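Local coordinates for protein PaaA (Enterobacter agglomerans, PDB 5FF5) that takes part in making the antibiotic pantocin A, probably as an adenylating enzyme of the ThiF (E1-like) family that helps build its bicyclic core, at residues 134-140 against 158-163; 175-179 against 190-195. All blocks are in the same frame, centred on the assembly; numbering follows the deposited sequence. Where two conformers were deposited one is given.

Contact 1 of 2, residues 134-140 against 158-163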
loop_
_atom_site.group_PDB
_atom_site.type_symbol
_atom_site.label_atom_id
_atom_site.label_comp_id
_atom_site.label_asym_id
_atom_site.label_seq_id
_atom_site.Cartn_x
_atom_site.Cartn_y
_atom_site.Cartn_z
ATOM N N LYS A 134 -16.720 -6.488 12.325
ATOM C CA LYS A 134 -15.810 -6.416 13.472
ATOM C C LYS A 134 -14.612 -7.307 13.231
ATOM O O LYS A 134 -14.743 -8.524 13.131
ATOM C CB LYS A 134 -16.497 -6.848 14.770
ATOM C CG LYS A 134 -17.670 -5.988 15.193
ATOM C CD LYS A 134 -17.996 -6.226 16.662
ATOM C CE LYS A 134 -16.717 -6.369 17.470
ATOM N NZ LYS A 134 -16.991 -6.524 18.923
ATOM N N VAL A 135 -13.440 -6.704 13.157
ATOM C CA VAL A 135 -12.242 -7.452 12.842
ATOM C C VAL A 135 -11.362 -7.456 14.062
ATOM O O VAL A 135 -11.189 -6.424 14.702
ATOM C CB VAL A 135 -11.524 -6.860 11.591
ATOM C CG1 VAL A 135 -10.299 -7.643 11.214
ATOM C CG2 VAL A 135 -12.478 -6.860 10.446
ATOM N N ALA A 136 -10.874 -8.640 14.421
ATOM C CA ALA A 136 -9.986 -8.800 15.563
ATOM C C ALA A 136 -8.607 -9.100 15.046
ATOM O O ALA A 136 -8.423 -9.950 14.188
ATOM C CB ALA A 136 -10.470 -9.893 16.488
ATOM N N ILE A 137 -7.634 -8.373 15.553
ATOM C CA ILE A 137 -6.264 -8.490 15.086
ATOM C C ILE A 137 -5.372 -8.897 16.240
ATOM O O ILE A 137 -5.348 -8.244 17.282
ATOM C CB ILE A 137 -5.757 -7.177 14.464
ATOM C CG1 ILE A 137 -6.773 -6.672 13.443
ATOM C CG2 ILE A 137 -4.447 -7.392 13.760
ATOM C CD1 ILE A 137 -6.409 -5.332 12.839
ATOM N N PHE A 138 -4.685 -10.017 16.067
ATOM C CA PHE A 138 -3.871 -10.566 17.125
ATOM C C PHE A 138 -2.436 -10.143 16.949
ATOM O O PHE A 138 -1.699 -10.757 16.205
ATOM C CB PHE A 138 -4.015 -12.098 17.166
ATOM C CG PHE A 138 -5.312 -12.553 17.774
ATOM C CD1 PHE A 138 -5.400 -12.795 19.135
ATOM C CD2 PHE A 138 -6.450 -12.673 17.004
ATOM C CE1 PHE A 138 -6.588 -13.173 19.705
ATOM C CE2 PHE A 138 -7.638 -13.043 17.563
ATOM C CZ PHE A 138 -7.710 -13.298 18.915
ATOM N N GLY A 139 -2.047 -9.081 17.636
ATOM C CA GLY A 139 -0.665 -8.634 17.622
ATOM C C GLY A 139 -0.473 -7.338 16.847
ATOM O O GLY A 139 -0.815 -7.260 15.661
HETATM N N MSE A 140 0.077 -6.320 17.503
HETATM C CA MSE A 140 0.271 -5.037 16.845
HETATM C C MSE A 140 1.742 -4.749 16.517
HETATM O O MSE A 140 2.245 -3.637 16.717
HETATM C CB MSE A 140 -0.328 -3.929 17.702
HETATM C CG MSE A 140 -1.855 -4.012 17.801
HETATM SE SE MSE A 140 -2.820 -3.671 16.113
HETATM C CE MSE A 140 -3.265 -5.509 15.685
ATOM N N THR A 158 -15.629 -2.011 13.557
ATOM C CA THR A 158 -14.990 -2.090 14.865
ATOM C C THR A 158 -13.659 -2.827 14.773
ATOM O O THR A 158 -13.526 -3.813 14.050
ATOM C CB THR A 158 -15.876 -2.800 15.887
ATOM O OG1 THR A 158 -17.178 -2.209 15.890
ATOM C CG2 THR A 158 -15.259 -2.715 17.273
ATOM N N LEU A 159 -12.679 -2.361 15.529
ATOM C CA LEU A 159 -11.391 -3.020 15.591
ATOM C C LEU A 159 -11.126 -3.534 16.985
ATOM O O LEU A 159 -11.228 -2.775 17.936
ATOM C CB LEU A 159 -10.274 -2.062 15.160
ATOM C CG LEU A 159 -10.024 -1.865 13.658
ATOM C CD1 LEU A 159 -8.899 -0.886 13.454
ATOM C CD2 LEU A 159 -9.682 -3.176 12.977
ATOM N N ARG A 160 -10.828 -4.829 17.106
ATOM C CA ARG A 160 -10.380 -5.407 18.373
ATOM C C ARG A 160 -8.892 -5.622 18.319
ATOM O O ARG A 160 -8.434 -6.480 17.573
ATOM C CB ARG A 160 -11.036 -6.753 18.665
ATOM C CG ARG A 160 -12.532 -6.751 18.664
ATOM C CD ARG A 160 -13.074 -8.134 18.998
ATOM N NE ARG A 160 -12.992 -8.445 20.422
ATOM C CZ ARG A 160 -13.894 -8.062 21.320
ATOM N NH1 ARG A 160 -14.940 -7.339 20.936
ATOM N NH2 ARG A 160 -13.750 -8.402 22.597
ATOM N N LEU A 161 -8.135 -4.864 19.107
ATOM C CA LEU A 161 -6.682 -4.989 19.090
ATOM C C LEU A 161 -6.238 -5.744 20.325
ATOM O O LEU A 161 -6.654 -5.416 21.428
ATOM C CB LEU A 161 -6.002 -3.627 19.038
ATOM C CG LEU A 161 -6.500 -2.642 17.995
ATOM C CD1 LEU A 161 -5.753 -1.362 18.206
ATOM C CD2 LEU A 161 -6.270 -3.191 16.603
ATOM N N ILE A 162 -5.371 -6.737 20.129
ATOM C CA ILE A 162 -4.888 -7.602 21.203
ATOM C C ILE A 162 -3.373 -7.534 21.286
ATOM O O ILE A 162 -2.697 -8.022 20.397
ATOM C CB ILE A 162 -5.289 -9.083 20.945
ATOM C CG1 ILE A 162 -6.694 -9.186 20.349
ATOM C CG2 ILE A 162 -5.094 -9.927 22.176
ATOM C CD1 ILE A 162 -7.705 -8.293 21.008
ATOM N N ASP A 163 -2.827 -6.977 22.355
ATOM C CA ASP A 163 -1.376 -6.890 22.459
ATOM C C ASP A 163 -0.868 -6.435 23.830
ATOM O O ASP A 163 -1.413 -5.511 24.445
ATOM C CB ASP A 163 -0.864 -5.946 21.381
ATOM C CG ASP A 163 0.634 -5.993 21.221
ATOM O OD1 ASP A 163 1.336 -5.443 22.103
ATOM O OD2 ASP A 163 1.103 -6.568 20.210
#
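Two parallel strands, 134-138 and 158-162, run side by side here with their axes 4.8 Å apart and 17° between them. The backbone hydrogen bonds alternate: V135 N gives to T158 O (3.0 Å), R160 N to V135 O (2.9 Å), I137 N to R160 O (2.9 Å) and I162 N to I137 O (3.2 Å). A weak hydrogen bond from G139 N to I162 O (3.0 Å) follows.

On the face carrying K134, A136, F138, T158, R160 and I162, the lysine turns at its chi3 (p) and brings NZ to 3.0 Å from R160 NH1. Two donors with like charge cannot hydrogen-bond; the acids D224 and E205 make this bearable, pairing with K134 and R160 respectively. Further along, the m rotamers of F138 and I162 bring CG1 of I162 over the F138 ring, 4.2 Å from its centroid, a CH-pi contact.

The opposite face is greasy. I137 (mt) sets CD1 3.9 Å from L159 CD2 and 4.3 Å from L161 CD2, and M140, a selenomethionine, puts SE 3.5 Å from L161 CD2. Where the strand ends, G139 has a positive phi at which a CB would jam against the preceding carbonyl. D163, with chi1 t, accepts M140 N at OD2 (2.9 Å), while its OD1 takes D165 N.

This is a Rossmann-type beta-alpha-beta unit. Helix 142-153 packs on I137 and L159, helix 187-198 on L159 and L161, and the pair is flanked in the sheet by strands 227-229 and 203-207.

Contact 2 of 2, residues 175-179 against 190-195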
loop_
_atom_site.group_PDB
_atom_site.type_symbol
_atom_site.label_atom_id
_atom_site.label_comp_id
_atom_site.label_asym_id
_atom_site.label_seq_id
_atom_site.Cartn_x
_atom_site.Cartn_y
_atom_site.Cartn_z
ATOM N N GLN A 175 6.333 0.028 12.369
ATOM C CA GLN A 175 4.995 -0.089 12.925
ATOM C C GLN A 175 4.316 1.279 12.860
ATOM O O GLN A 175 4.574 2.136 13.708
ATOM C CB GLN A 175 5.089 -0.616 14.354
ATOM C CG GLN A 175 6.152 -1.730 14.518
ATOM C CD GLN A 175 5.997 -2.541 15.797
ATOM O OE1 GLN A 175 5.056 -2.341 16.564
ATOM N NE2 GLN A 175 6.921 -3.469 16.025
ATOM N N VAL A 176 3.423 1.454 11.881
ATOM C CA VAL A 176 2.913 2.773 11.434
ATOM C C VAL A 176 1.915 3.506 12.334
ATOM O O VAL A 176 1.723 4.715 12.176
ATOM C CB VAL A 176 2.243 2.651 10.037
ATOM C CG1 VAL A 176 0.936 1.850 10.109
ATOM C CG2 VAL A 176 1.999 4.026 9.433
ATOM N N LEU A 177 1.266 2.782 13.250
ATOM C CA LEU A 177 0.277 3.368 14.162
ATOM C C LEU A 177 0.942 4.100 15.323
ATOM O O LEU A 177 0.260 4.754 16.123
ATOM C CB LEU A 177 -0.646 2.285 14.712
ATOM C CG LEU A 177 -1.715 1.756 13.781
ATOM C CD1 LEU A 177 -2.621 0.806 14.506
ATOM C CD2 LEU A 177 -2.513 2.934 13.280
ATOM N N TYR A 178 2.271 3.980 15.404
ATOM C CA TYR A 178 3.033 4.534 16.513
ATOM C C TYR A 178 3.978 5.621 16.023
ATOM O O TYR A 178 4.836 5.374 15.181
ATOM C CB TYR A 178 3.840 3.438 17.229
ATOM C CG TYR A 178 3.095 2.148 17.465
ATOM C CD1 TYR A 178 1.804 2.145 17.943
ATOM C CD2 TYR A 178 3.693 0.926 17.199
ATOM C CE1 TYR A 178 1.123 0.957 18.144
ATOM C CE2 TYR A 178 3.021 -0.271 17.401
ATOM C CZ TYR A 178 1.735 -0.252 17.874
ATOM O OH TYR A 178 1.056 -1.440 18.078
ATOM N N ARG A 179 3.845 6.809 16.600
ATOM C CA ARG A 179 4.692 7.941 16.253
ATOM C C ARG A 179 5.680 8.194 17.370
ATOM O O ARG A 179 5.553 7.611 18.438
ATOM C CB ARG A 179 3.850 9.188 15.992
ATOM C CG ARG A 179 2.983 9.111 14.731
ATOM C CD ARG A 179 1.592 9.679 15.005
ATOM N NE ARG A 179 0.989 10.261 13.808
ATOM C CZ ARG A 179 0.825 11.563 13.599
ATOM N NH1 ARG A 179 1.233 12.455 14.492
ATOM N NH2 ARG A 179 0.265 11.969 12.476
ATOM N N ALA A 190 -1.683 3.347 22.310
ATOM C CA ALA A 190 -1.152 4.261 21.330
ATOM C C ALA A 190 -1.933 4.039 20.045
ATOM O O ALA A 190 -2.362 5.000 19.398
ATOM C CB ALA A 190 0.320 4.038 21.120
ATOM N N ALA A 191 -2.187 2.766 19.744
ATOM C CA ALA A 191 -2.894 2.360 18.531
ATOM C C ALA A 191 -4.266 2.998 18.439
ATOM O O ALA A 191 -4.635 3.555 17.409
ATOM C CB ALA A 191 -3.019 0.859 18.469
ATOM N N LYS A 192 -5.021 2.912 19.522
ATOM C CA LYS A 192 -6.361 3.467 19.564
ATOM C C LYS A 192 -6.348 4.989 19.325
ATOM O O LYS A 192 -7.151 5.492 18.546
ATOM C CB LYS A 192 -7.021 3.120 20.902
ATOM C CG LYS A 192 -8.479 3.474 21.000
ATOM C CD LYS A 192 -9.038 3.091 22.345
ATOM C CE LYS A 192 -10.539 3.325 22.395
ATOM N NZ LYS A 192 -11.170 2.908 23.688
ATOM N N ASP A 193 -5.430 5.712 19.965
ATOM C CA ASP A 193 -5.306 7.167 19.774
ATOM C C ASP A 193 -5.103 7.522 18.305
ATOM O O ASP A 193 -5.729 8.451 17.779
ATOM C CB ASP A 193 -4.149 7.730 20.606
ATOM C CG ASP A 193 -4.424 7.697 22.118
ATOM O OD1 ASP A 193 -5.624 7.671 22.498
ATOM O OD2 ASP A 193 -3.437 7.685 22.916
ATOM N N THR A 194 -4.224 6.770 17.649
ATOM C CA THR A 194 -3.892 7.020 16.254
ATOM C C THR A 194 -5.061 6.688 15.333
ATOM O O THR A 194 -5.392 7.458 14.435
ATOM C CB THR A 194 -2.667 6.196 15.803
ATOM O OG1 THR A 194 -1.494 6.647 16.486
ATOM C CG2 THR A 194 -2.444 6.351 14.316
ATOM N N ILE A 195 -5.680 5.535 15.547
ATOM C CA ILE A 195 -6.773 5.114 14.693
ATOM C C ILE A 195 -7.875 6.137 14.733
ATOM O O ILE A 195 -8.501 6.431 13.727
ATOM C CB ILE A 195 -7.317 3.755 15.095
ATOM C CG1 ILE A 195 -6.359 2.677 14.606
ATOM C CG2 ILE A 195 -8.681 3.538 14.489
ATOM C CD1 ILE A 195 -6.866 1.292 14.778
#
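L177 is the bump that matters. It stands third in a type I turn from Q175 to Y178, and its CA-to-CB bond points at helix 187-198, so the side chain settles into a shallow hollow on that helix formed by A191, T194 and I195. L177 CD1 lies 4.0 Å from A191 CB; L177 CD2 lies 3.6 Å from T194 CG2 and 4.1 Å from I195 CG1. The small alanine lets the turn come close, with the CA atoms of L177 and A191 5.5 Å apart.

One hydrogen bond fixes the fit: T194 OG1 donates to L177 O over a short 2.6 Å. Next to the leucine, the ring of Y178 lies along the two alanines, Y178 CD1 4.0 Å from A190 CB and Y178 CE1 4.2 Å from A191 CB, while its hydroxyl hydrogen-bonds with M140 O. The turn also borders the second subunit: Y198 OH of that subunit hydrogen-bonds with V176 O.

Q175 closes the N-I-N-R-Q sequence that follows the second strand of the Rossmann-like core, a signature of ThiF and E1-type adenylating enzymes; the turn seated on the following helix is consistent with that fold.

In the fold
After the N-terminal small sheet and a run of helices, the chain enters strand 134-138, climbs helix 142-153 and returns along strand 158-162, where contact 1 closes a beta-alpha-beta loop. It then runs through a long loop to the turn at 175-179 and into helix 187-198, where contact 2 closes a shorter loop before strand 203-207 joins the sheet beside 158-162. The two contacts are in series, neither nesting nor crossing, with centres about 13 Å apart. They still meet directly: M140 O and Y178 OH probably hydrogen-bond (2.8 Å), and I195 and A191 pack on L159 and L161. The two inner strands, helix 187-198 and the connecting loop thus pack together.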